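Local coordinates for protein fibrillarin-like rRNA/tRNA 2'-O-methyltransferase (Methanocaldococcus jannaschii, PDB 1FBN) that probably methylates ribose 2'-hydroxyls of rRNA and tRNA, using S-adenosyl-L-methionine, within guide-RNA-directed box C/D ribonucleoprotein particles, at residues 55-69 with 208-222. Residues are numbered along the deposited sequence; the frame is centred on the assembly and turned at random.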
ATOM      1  N   ASN A  55      -0.081  -9.806   8.753  1.00 23.20           N
ATOM      2  CA  ASN A  55      -1.375  -9.939   9.419  1.00 24.79           C
ATOM      3  C   ASN A  55      -1.946  -8.558   9.742  1.00 26.02           C
ATOM      4  O   ASN A  55      -3.130  -8.421  10.047  1.00 29.00           O
ATOM      5  CB  ASN A  55      -1.230 -10.736  10.718  1.00 25.87           C
ATOM      6  CG  ASN A  55      -0.815 -12.168  10.481  1.00 27.65           C
ATOM      7  OD1 ASN A  55      -1.608 -12.984  10.014  1.00 32.29           O
ATOM      8  ND2 ASN A  55       0.432 -12.488  10.811  1.00 29.23           N
ATOM      9  N   LYS A  56      -1.088  -7.542   9.693  1.00 27.54           N
ATOM     10  CA  LYS A  56      -1.477  -6.166   9.990  1.00 26.50           C
ATOM     11  C   LYS A  56      -1.389  -5.227   8.785  1.00 25.05           C
ATOM     12  O   LYS A  56      -1.898  -4.111   8.830  1.00 26.39           O
ATOM     13  CB  LYS A  56      -0.630  -5.623  11.148  1.00 28.04           C
ATOM     14  CG  LYS A  56      -1.184  -5.951  12.531  1.00 35.55           C
ATOM     15  CD  LYS A  56      -1.398  -7.447  12.723  1.00 45.27           C
ATOM     16  CE  LYS A  56      -2.448  -7.748  13.796  1.00 50.35           C
ATOM     17  NZ  LYS A  56      -2.842  -9.194  13.825  1.00 50.54           N
ATOM     18  N   SER A  57      -0.770  -5.694   7.703  1.00 22.90           N
ATOM     19  CA  SER A  57      -0.607  -4.895   6.492  1.00 19.47           C
ATOM     20  C   SER A  57      -0.874  -5.715   5.230  1.00 19.52           C
ATOM     21  O   SER A  57      -0.164  -6.682   4.946  1.00 18.84           O
ATOM     22  CB  SER A  57       0.806  -4.306   6.446  1.00 17.82           C
ATOM     23  OG  SER A  57       1.047  -3.607   5.232  1.00 19.52           O
ATOM     24  N   LYS A  58      -1.883  -5.309   4.464  1.00 17.28           N
ATOM     25  CA  LYS A  58      -2.246  -6.006   3.232  1.00 18.99           C
ATOM     26  C   LYS A  58      -1.128  -5.983   2.182  1.00 20.50           C
ATOM     27  O   LYS A  58      -1.011  -6.909   1.371  1.00 19.51           O
ATOM     28  CB  LYS A  58      -3.534  -5.423   2.641  1.00 18.86           C
ATOM     29  CG  LYS A  58      -4.761  -5.590   3.525  1.00 19.49           C
ATOM     30  CD  LYS A  58      -6.018  -5.090   2.825  1.00 22.81           C
ATOM     31  CE  LYS A  58      -7.187  -5.004   3.789  1.00 24.75           C
ATOM     32  NZ  LYS A  58      -6.916  -4.006   4.870  1.00 28.58           N
ATOM     33  N   LEU A  59      -0.322  -4.921   2.186  1.00 18.24           N
ATOM     34  CA  LEU A  59       0.787  -4.804   1.243  1.00 17.57           C
ATOM     35  C   LEU A  59       1.868  -5.829   1.610  1.00 17.64           C
ATOM     36  O   LEU A  59       2.428  -6.491   0.731  1.00 16.91           O
ATOM     37  CB  LEU A  59       1.345  -3.377   1.242  1.00 16.74           C
ATOM     38  CG  LEU A  59       2.463  -3.071   0.245  1.00 16.72           C
ATOM     39  CD1 LEU A  59       2.078  -3.545  -1.151  1.00 17.83           C
ATOM     40  CD2 LEU A  59       2.757  -1.580   0.248  1.00 16.86           C
ATOM     41  N   ALA A  60       2.133  -5.986   2.909  1.00 17.18           N
ATOM     42  CA  ALA A  60       3.111  -6.973   3.372  1.00 16.67           C
ATOM     43  C   ALA A  60       2.598  -8.372   3.023  1.00 17.36           C
ATOM     44  O   ALA A  60       3.363  -9.235   2.599  1.00 17.88           O
ATOM     45  CB  ALA A  60       3.325  -6.858   4.871  1.00 16.51           C
ATOM     46  N   ALA A  61       1.293  -8.579   3.190  1.00 16.02           N
ATOM     47  CA  ALA A  61       0.654  -9.856   2.884  1.00 15.68           C
ATOM     48  C   ALA A  61       0.826 -10.204   1.406  1.00 16.68           C
ATOM     49  O   ALA A  61       1.111 -11.352   1.064  1.00 15.98           O
ATOM     50  CB  ALA A  61      -0.826  -9.803   3.245  1.00 16.23           C
ATOM     51  N   ALA A  62       0.661  -9.199   0.544  1.00 16.65           N
ATOM     52  CA  ALA A  62       0.796  -9.375  -0.897  1.00 16.81           C
ATOM     53  C   ALA A  62       2.220  -9.782  -1.254  1.00 18.28           C
ATOM     54  O   ALA A  62       2.425 -10.678  -2.072  1.00 18.22           O
ATOM     55  CB  ALA A  62       0.403  -8.099  -1.632  1.00 16.81           C
ATOM     56  N   ILE A  63       3.199  -9.127  -0.633  1.00 17.82           N
ATOM     57  CA  ILE A  63       4.602  -9.443  -0.883  1.00 18.71           C
ATOM     58  C   ILE A  63       4.917 -10.859  -0.387  1.00 19.85           C
ATOM     59  O   ILE A  63       5.518 -11.651  -1.111  1.00 20.61           O
ATOM     60  CB  ILE A  63       5.551  -8.415  -0.214  1.00 19.29           C
ATOM     61  CG1 ILE A  63       5.367  -7.038  -0.858  1.00 18.10           C
ATOM     62  CG2 ILE A  63       7.004  -8.852  -0.361  1.00 19.70           C
ATOM     63  CD1 ILE A  63       6.133  -5.926  -0.172  1.00 17.80           C
ATOM     64  N   ILE A  64       4.468 -11.186   0.827  1.00 19.34           N
ATOM     65  CA  ILE A  64       4.698 -12.512   1.409  1.00 20.52           C
ATOM     66  C   ILE A  64       4.073 -13.594   0.524  1.00 22.58           C
ATOM     67  O   ILE A  64       4.668 -14.658   0.322  1.00 24.67           O
ATOM     68  CB  ILE A  64       4.122 -12.617   2.861  1.00 19.65           C
ATOM     69  CG1 ILE A  64       4.940 -11.758   3.832  1.00 19.36           C
ATOM     70  CG2 ILE A  64       4.108 -14.065   3.343  1.00 18.95           C
ATOM     71  CD1 ILE A  64       6.348 -12.266   4.099  1.00 21.52           C
ATOM     72  N   LYS A  65       2.902 -13.294  -0.039  1.00 20.67           N
ATOM     73  CA  LYS A  65       2.187 -14.231  -0.900  1.00 19.71           C
ATOM     74  C   LYS A  65       2.625 -14.264  -2.367  1.00 20.27           C
ATOM     75  O   LYS A  65       1.931 -14.851  -3.205  1.00 21.61           O
ATOM     76  CB  LYS A  65       0.675 -14.004  -0.806  1.00 19.40           C
ATOM     77  CG  LYS A  65       0.059 -14.378   0.542  1.00 20.32           C
ATOM     78  CD  LYS A  65       0.304 -15.843   0.909  1.00 20.76           C
ATOM     79  CE  LYS A  65      -0.192 -16.809  -0.172  1.00 22.14           C
ATOM     80  NZ  LYS A  65      -1.633 -16.642  -0.519  1.00 24.50           N
ATOM     81  N   GLY A  66       3.729 -13.591  -2.690  1.00 19.91           N
ATOM     82  CA  GLY A  66       4.231 -13.631  -4.056  1.00 19.69           C
ATOM     83  C   GLY A  66       4.148 -12.451  -5.011  1.00 19.89           C
ATOM     84  O   GLY A  66       4.303 -12.644  -6.216  1.00 20.32           O
ATOM     85  N   LEU A  67       3.914 -11.243  -4.509  1.00 18.65           N
ATOM     86  CA  LEU A  67       3.851 -10.065  -5.375  1.00 17.72           C
ATOM     87  C   LEU A  67       5.183  -9.949  -6.118  1.00 19.07           C
ATOM     88  O   LEU A  67       6.247 -10.029  -5.499  1.00 18.38           O
ATOM     89  CB  LEU A  67       3.631  -8.802  -4.535  1.00 18.58           C
ATOM     90  CG  LEU A  67       3.500  -7.480  -5.292  1.00 18.79           C
ATOM     91  CD1 LEU A  67       2.192  -7.460  -6.057  1.00 20.70           C
ATOM     92  CD2 LEU A  67       3.551  -6.311  -4.333  1.00 18.65           C
ATOM     93  N   LYS A  68       5.121  -9.795  -7.442  1.00 19.48           N
ATOM     94  CA  LYS A  68       6.330  -9.673  -8.267  1.00 19.42           C
ATOM     95  C   LYS A  68       6.565  -8.251  -8.779  1.00 19.42           C
ATOM     96  O   LYS A  68       7.702  -7.868  -9.071  1.00 20.14           O
ATOM     97  CB  LYS A  68       6.282 -10.644  -9.455  1.00 17.43           C
ATOM     98  CG  LYS A  68       6.136 -12.108  -9.068  1.00 15.85           C
ATOM     99  CD  LYS A  68       7.277 -12.575  -8.185  1.00 16.16           C
ATOM    100  CE  LYS A  68       7.018 -13.980  -7.687  1.00 20.60           C
ATOM    101  NZ  LYS A  68       8.023 -14.395  -6.680  1.00 25.69           N
ATOM    102  N   VAL A  69       5.489  -7.482  -8.910  1.00 19.32           N
ATOM    103  CA  VAL A  69       5.579  -6.105  -9.384  1.00 20.00           C
ATOM    104  C   VAL A  69       5.348  -5.139  -8.221  1.00 20.11           C
ATOM    105  O   VAL A  69       4.224  -4.999  -7.735  1.00 20.45           O
ATOM    106  CB  VAL A  69       4.529  -5.809 -10.494  1.00 20.15           C
ATOM    107  CG1 VAL A  69       4.744  -4.415 -11.072  1.00 18.72           C
ATOM    108  CG2 VAL A  69       4.601  -6.861 -11.589  1.00 20.32           C
ATOM    109  N   VAL A 208      -0.959  -6.099 -14.350  1.00 19.00           N
ATOM    110  CA  VAL A 208       0.343  -6.764 -14.397  1.00 19.58           C
ATOM    111  C   VAL A 208       0.642  -7.708 -13.235  1.00 19.97           C
ATOM    112  O   VAL A 208       1.630  -8.439 -13.274  1.00 19.16           O
ATOM    113  CB  VAL A 208       1.515  -5.746 -14.560  1.00 21.43           C
ATOM    114  CG1 VAL A 208       1.390  -5.018 -15.896  1.00 19.62           C
ATOM    115  CG2 VAL A 208       1.544  -4.753 -13.404  1.00 16.44           C
ATOM    116  N   ASP A 209      -0.195  -7.677 -12.201  1.00 18.74           N
ATOM    117  CA  ASP A 209      -0.025  -8.564 -11.051  1.00 16.77           C
ATOM    118  C   ASP A 209      -1.357  -8.732 -10.333  1.00 17.94           C
ATOM    119  O   ASP A 209      -2.228  -7.855 -10.382  1.00 17.82           O
ATOM    120  CB  ASP A 209       1.042  -8.039 -10.083  1.00 16.89           C
ATOM    121  CG  ASP A 209       1.778  -9.162  -9.344  1.00 20.92           C
ATOM    122  OD1 ASP A 209       1.205 -10.256  -9.157  1.00 21.50           O
ATOM    123  OD2 ASP A 209       2.942  -8.954  -8.947  1.00 22.03           O
ATOM    124  N   GLU A 210      -1.514  -9.884  -9.693  1.00 17.66           N
ATOM    125  CA  GLU A 210      -2.729 -10.224  -8.965  1.00 19.73           C
ATOM    126  C   GLU A 210      -2.320 -11.224  -7.888  1.00 20.01           C
ATOM    127  O   GLU A 210      -1.829 -12.312  -8.196  1.00 19.86           O
ATOM    128  CB  GLU A 210      -3.746 -10.843  -9.922  1.00 20.74           C
ATOM    129  CG  GLU A 210      -5.121 -11.065  -9.327  1.00 30.26           C
ATOM    130  CD  GLU A 210      -6.105 -11.678 -10.315  1.00 35.10           C
ATOM    131  OE1 GLU A 210      -6.055 -11.329 -11.517  1.00 34.96           O
ATOM    132  OE2 GLU A 210      -6.937 -12.504  -9.881  1.00 37.83           O
ATOM    133  N   VAL A 211      -2.508 -10.841  -6.626  1.00 19.37           N
ATOM    134  CA  VAL A 211      -2.118 -11.684  -5.501  1.00 17.70           C
ATOM    135  C   VAL A 211      -3.235 -11.969  -4.501  1.00 20.45           C
ATOM    136  O   VAL A 211      -3.821 -11.053  -3.916  1.00 18.46           O
ATOM    137  CB  VAL A 211      -0.928 -11.050  -4.712  1.00 18.97           C
ATOM    138  CG1 VAL A 211      -0.418 -12.010  -3.647  1.00 18.23           C
ATOM    139  CG2 VAL A 211       0.201 -10.665  -5.651  1.00 18.49           C
ATOM    140  N   ASP A 212      -3.524 -13.252  -4.314  1.00 22.10           N
ATOM    141  CA  ASP A 212      -4.522 -13.682  -3.343  1.00 24.45           C
ATOM    142  C   ASP A 212      -3.784 -13.671  -1.998  1.00 23.87           C
ATOM    143  O   ASP A 212      -2.853 -14.450  -1.789  1.00 23.13           O
ATOM    144  CB  ASP A 212      -5.010 -15.103  -3.672  1.00 28.52           C
ATOM    145  CG  ASP A 212      -6.136 -15.580  -2.751  1.00 32.55           C
ATOM    146  OD1 ASP A 212      -6.495 -14.864  -1.794  1.00 32.85           O
ATOM    147  OD2 ASP A 212      -6.675 -16.682  -2.992  1.00 35.65           O
ATOM    148  N   ILE A 213      -4.164 -12.750  -1.114  1.00 22.84           N
ATOM    149  CA  ILE A 213      -3.525 -12.644   0.196  1.00 23.59           C
ATOM    150  C   ILE A 213      -4.253 -13.516   1.226  1.00 27.13           C
ATOM    151  O   ILE A 213      -4.172 -13.291   2.433  1.00 25.20           O
ATOM    152  CB  ILE A 213      -3.446 -11.170   0.645  1.00 23.04           C
ATOM    153  CG1 ILE A 213      -4.843 -10.554   0.754  1.00 22.18           C
ATOM    154  CG2 ILE A 213      -2.642 -10.374  -0.372  1.00 22.38           C
ATOM    155  CD1 ILE A 213      -4.843  -9.156   1.346  1.00 20.69           C
ATOM    156  N   GLU A 214      -4.878 -14.564   0.692  1.00 33.02           N
ATOM    157  CA  GLU A 214      -5.678 -15.583   1.375  1.00 39.42           C
ATOM    158  C   GLU A 214      -5.540 -15.906   2.860  1.00 42.46           C
ATOM    159  O   GLU A 214      -6.538 -15.848   3.589  1.00 50.79           O
ATOM    160  CB  GLU A 214      -5.647 -16.881   0.548  1.00 41.00           C
ATOM    161  CG  GLU A 214      -6.127 -18.142   1.254  1.00 45.39           C
ATOM    162  CD  GLU A 214      -4.997 -19.131   1.495  1.00 47.91           C
ATOM    163  OE1 GLU A 214      -4.267 -19.455   0.530  1.00 49.33           O
ATOM    164  OE2 GLU A 214      -4.832 -19.582   2.650  1.00 49.96           O
ATOM    165  N   PRO A 215      -4.338 -16.295   3.332  1.00 39.83           N
ATOM    166  CA  PRO A 215      -4.270 -16.601   4.769  1.00 34.81           C
ATOM    167  C   PRO A 215      -4.564 -15.377   5.643  1.00 31.07           C
ATOM    168  O   PRO A 215      -5.464 -15.393   6.475  1.00 28.21           O
ATOM    169  CB  PRO A 215      -2.823 -17.083   4.956  1.00 32.65           C
ATOM    170  CG  PRO A 215      -2.410 -17.533   3.594  1.00 36.72           C
ATOM    171  CD  PRO A 215      -3.029 -16.495   2.690  1.00 35.80           C
ATOM    172  N   PHE A 216      -3.849 -14.295   5.364  1.00 28.55           N
ATOM    173  CA  PHE A 216      -3.948 -13.049   6.111  1.00 29.51           C
ATOM    174  C   PHE A 216      -5.283 -12.315   6.006  1.00 32.36           C
ATOM    175  O   PHE A 216      -5.709 -11.662   6.961  1.00 31.22           O
ATOM    176  CB  PHE A 216      -2.783 -12.148   5.706  1.00 27.12           C
ATOM    177  CG  PHE A 216      -1.471 -12.877   5.644  1.00 27.23           C
ATOM    178  CD1 PHE A 216      -0.774 -13.177   6.810  1.00 26.03           C
ATOM    179  CD2 PHE A 216      -0.971 -13.332   4.425  1.00 25.27           C
ATOM    180  CE1 PHE A 216       0.395 -13.922   6.767  1.00 23.92           C
ATOM    181  CE2 PHE A 216       0.197 -14.079   4.367  1.00 24.94           C
ATOM    182  CZ  PHE A 216       0.882 -14.375   5.542  1.00 26.14           C
ATOM    183  N   GLU A 217      -5.933 -12.427   4.849  1.00 34.35           N
ATOM    184  CA  GLU A 217      -7.232 -11.795   4.601  1.00 36.68           C
ATOM    185  C   GLU A 217      -8.048 -12.708   3.690  1.00 38.67           C
ATOM    186  O   GLU A 217      -7.586 -13.084   2.611  1.00 41.51           O
ATOM    187  CB  GLU A 217      -7.057 -10.433   3.919  1.00 36.24           C
ATOM    188  CG  GLU A 217      -6.379  -9.360   4.757  1.00 38.68           C
ATOM    189  CD  GLU A 217      -7.188  -8.946   5.975  1.00 44.07           C
ATOM    190  OE1 GLU A 217      -8.434  -9.054   5.955  1.00 46.23           O
ATOM    191  OE2 GLU A 217      -6.569  -8.495   6.960  1.00 49.64           O
ATOM    192  N   LYS A 218      -9.256 -13.064   4.116  1.00 38.28           N
ATOM    193  CA  LYS A 218     -10.102 -13.943   3.315  1.00 39.03           C
ATOM    194  C   LYS A 218     -10.888 -13.217   2.237  1.00 36.20           C
ATOM    195  O   LYS A 218     -11.540 -12.205   2.496  1.00 36.57           O
ATOM    196  CB  LYS A 218     -11.014 -14.774   4.217  1.00 44.03           C
ATOM    197  CG  LYS A 218     -10.211 -15.760   5.054  1.00 53.71           C
ATOM    198  CD  LYS A 218     -11.037 -16.447   6.121  1.00 60.07           C
ATOM    199  CE  LYS A 218     -10.159 -17.366   6.968  1.00 62.54           C
ATOM    200  NZ  LYS A 218     -10.938 -18.065   8.031  1.00 64.52           N
ATOM    201  N   ASP A 219     -10.792 -13.744   1.020  1.00 33.95           N
ATOM    202  CA  ASP A 219     -11.450 -13.184  -0.159  1.00 32.71           C
ATOM    203  C   ASP A 219     -11.012 -11.750  -0.463  1.00 29.49           C
ATOM    204  O   ASP A 219     -11.834 -10.865  -0.723  1.00 25.82           O
ATOM    205  CB  ASP A 219     -12.976 -13.309  -0.058  1.00 35.54           C
ATOM    206  CG  ASP A 219     -13.449 -14.751  -0.163  1.00 38.82           C
ATOM    207  OD1 ASP A 219     -12.938 -15.485  -1.036  1.00 36.35           O
ATOM    208  OD2 ASP A 219     -14.328 -15.154   0.630  1.00 43.66           O
ATOM    209  N   HIS A 220      -9.695 -11.549  -0.407  1.00 26.48           N
ATOM    210  CA  HIS A 220      -9.041 -10.274  -0.694  1.00 25.33           C
ATOM    211  C   HIS A 220      -7.971 -10.546  -1.748  1.00 23.79           C
ATOM    212  O   HIS A 220      -7.219 -11.520  -1.637  1.00 22.28           O
ATOM    213  CB  HIS A 220      -8.334  -9.718   0.547  1.00 26.47           C
ATOM    214  CG  HIS A 220      -9.211  -8.921   1.457  1.00 28.28           C
ATOM    215  ND1 HIS A 220     -10.193  -9.491   2.239  1.00 30.89           N
ATOM    216  CD2 HIS A 220      -9.217  -7.600   1.751  1.00 28.24           C
ATOM    217  CE1 HIS A 220     -10.762  -8.556   2.978  1.00 30.12           C
ATOM    218  NE2 HIS A 220     -10.189  -7.400   2.700  1.00 29.89           N
ATOM    219  N   VAL A 221      -7.903  -9.683  -2.759  1.00 22.02           N
ATOM    220  CA  VAL A 221      -6.909  -9.813  -3.826  1.00 20.13           C
ATOM    221  C   VAL A 221      -6.272  -8.459  -4.120  1.00 19.19           C
ATOM    222  O   VAL A 221      -6.971  -7.456  -4.243  1.00 21.74           O
ATOM    223  CB  VAL A 221      -7.534 -10.351  -5.142  1.00 20.45           C
ATOM    224  CG1 VAL A 221      -6.533 -10.266  -6.279  1.00 18.10           C
ATOM    225  CG2 VAL A 221      -7.989 -11.788  -4.963  1.00 20.26           C
HETATM  226  N   MSE A 222      -4.944  -8.434  -4.192  1.00 17.62           N
HETATM  227  CA  MSE A 222      -4.206  -7.213  -4.499  1.00 17.54           C
HETATM  228  C   MSE A 222      -3.983  -7.154  -6.012  1.00 17.59           C
HETATM  229  O   MSE A 222      -3.381  -8.055  -6.598  1.00 19.49           O
HETATM  230  CB  MSE A 222      -2.852  -7.197  -3.767  1.00 16.71           C
HETATM  231  CG  MSE A 222      -1.967  -5.972  -4.028  1.00 17.41           C
HETATM  232 SE   MSE A 222      -2.558  -4.419  -3.296  1.00 10.94          SE
HETATM  233  CE  MSE A 222      -1.882  -4.556  -1.683  1.00 19.63           C
TER
HETATM  234  O   HOH W   1      -5.562  -9.511   9.442  1.00 36.35           O
HETATM  235  O   HOH W   2      -4.604 -12.259   9.720  1.00 44.89           O
HETATM  236  O   HOH W   3       2.420 -12.522  -8.131  1.00 24.55           O
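Helix 58-64 packs by the side bearing Ala-61 and Ala-62 on the antiparallel edge hairpin of the central sheet, strands 205-212 and 220-227, and polar bonds secure the chain beyond it. These alanines are small enough to let the hairpin come close: Ile-213 CG2 lies 3.6 Å from Ala-62 CA, and the methyl of Ala-61 meets Phe-216 CD2 at 3.7 Å. Met-222 lays CB and CG against the Ala-62 methyl, with CE by Leu-59. Phe-216, between the strands, receives Asn-55 OD1 and Lys-65 CG at its ring edge, the amide oxygen OD1 3.3 Å from Phe-216 CD1. Lys-65 has its last three torsions all near -60°, a curl that lays its methylenes past Phe-216 CE2 and Pro-215 CD and brings NZ to Asp-212 O (2.8 Å); the salt bridge to Glu-214 is long. An alanine here would probably leave the Asp-212 carbonyl without its lysine donor and open a gap beside the CE2 edge of Phe-216. Gly-66 closes the helix in a Schellman motif; at its phi of 108° a side chain would jam against the preceding carbonyl oxygen. Leu-67 then lies against Val-211. Asp-209 OD2 accepts from Lys-68 N (2.8 Å), on its syn lone pair, and Val-69 N (2.9 Å), fixing the carboxylate. Lys-58 NZ forms a salt bridge with Asp-150, a predicted S-adenosyl-L-methionine-binding residue. With its reversed 220-227 strand between 172-179 and 205-212, the sheet is that of the Rossmann-like methyltransferase fold.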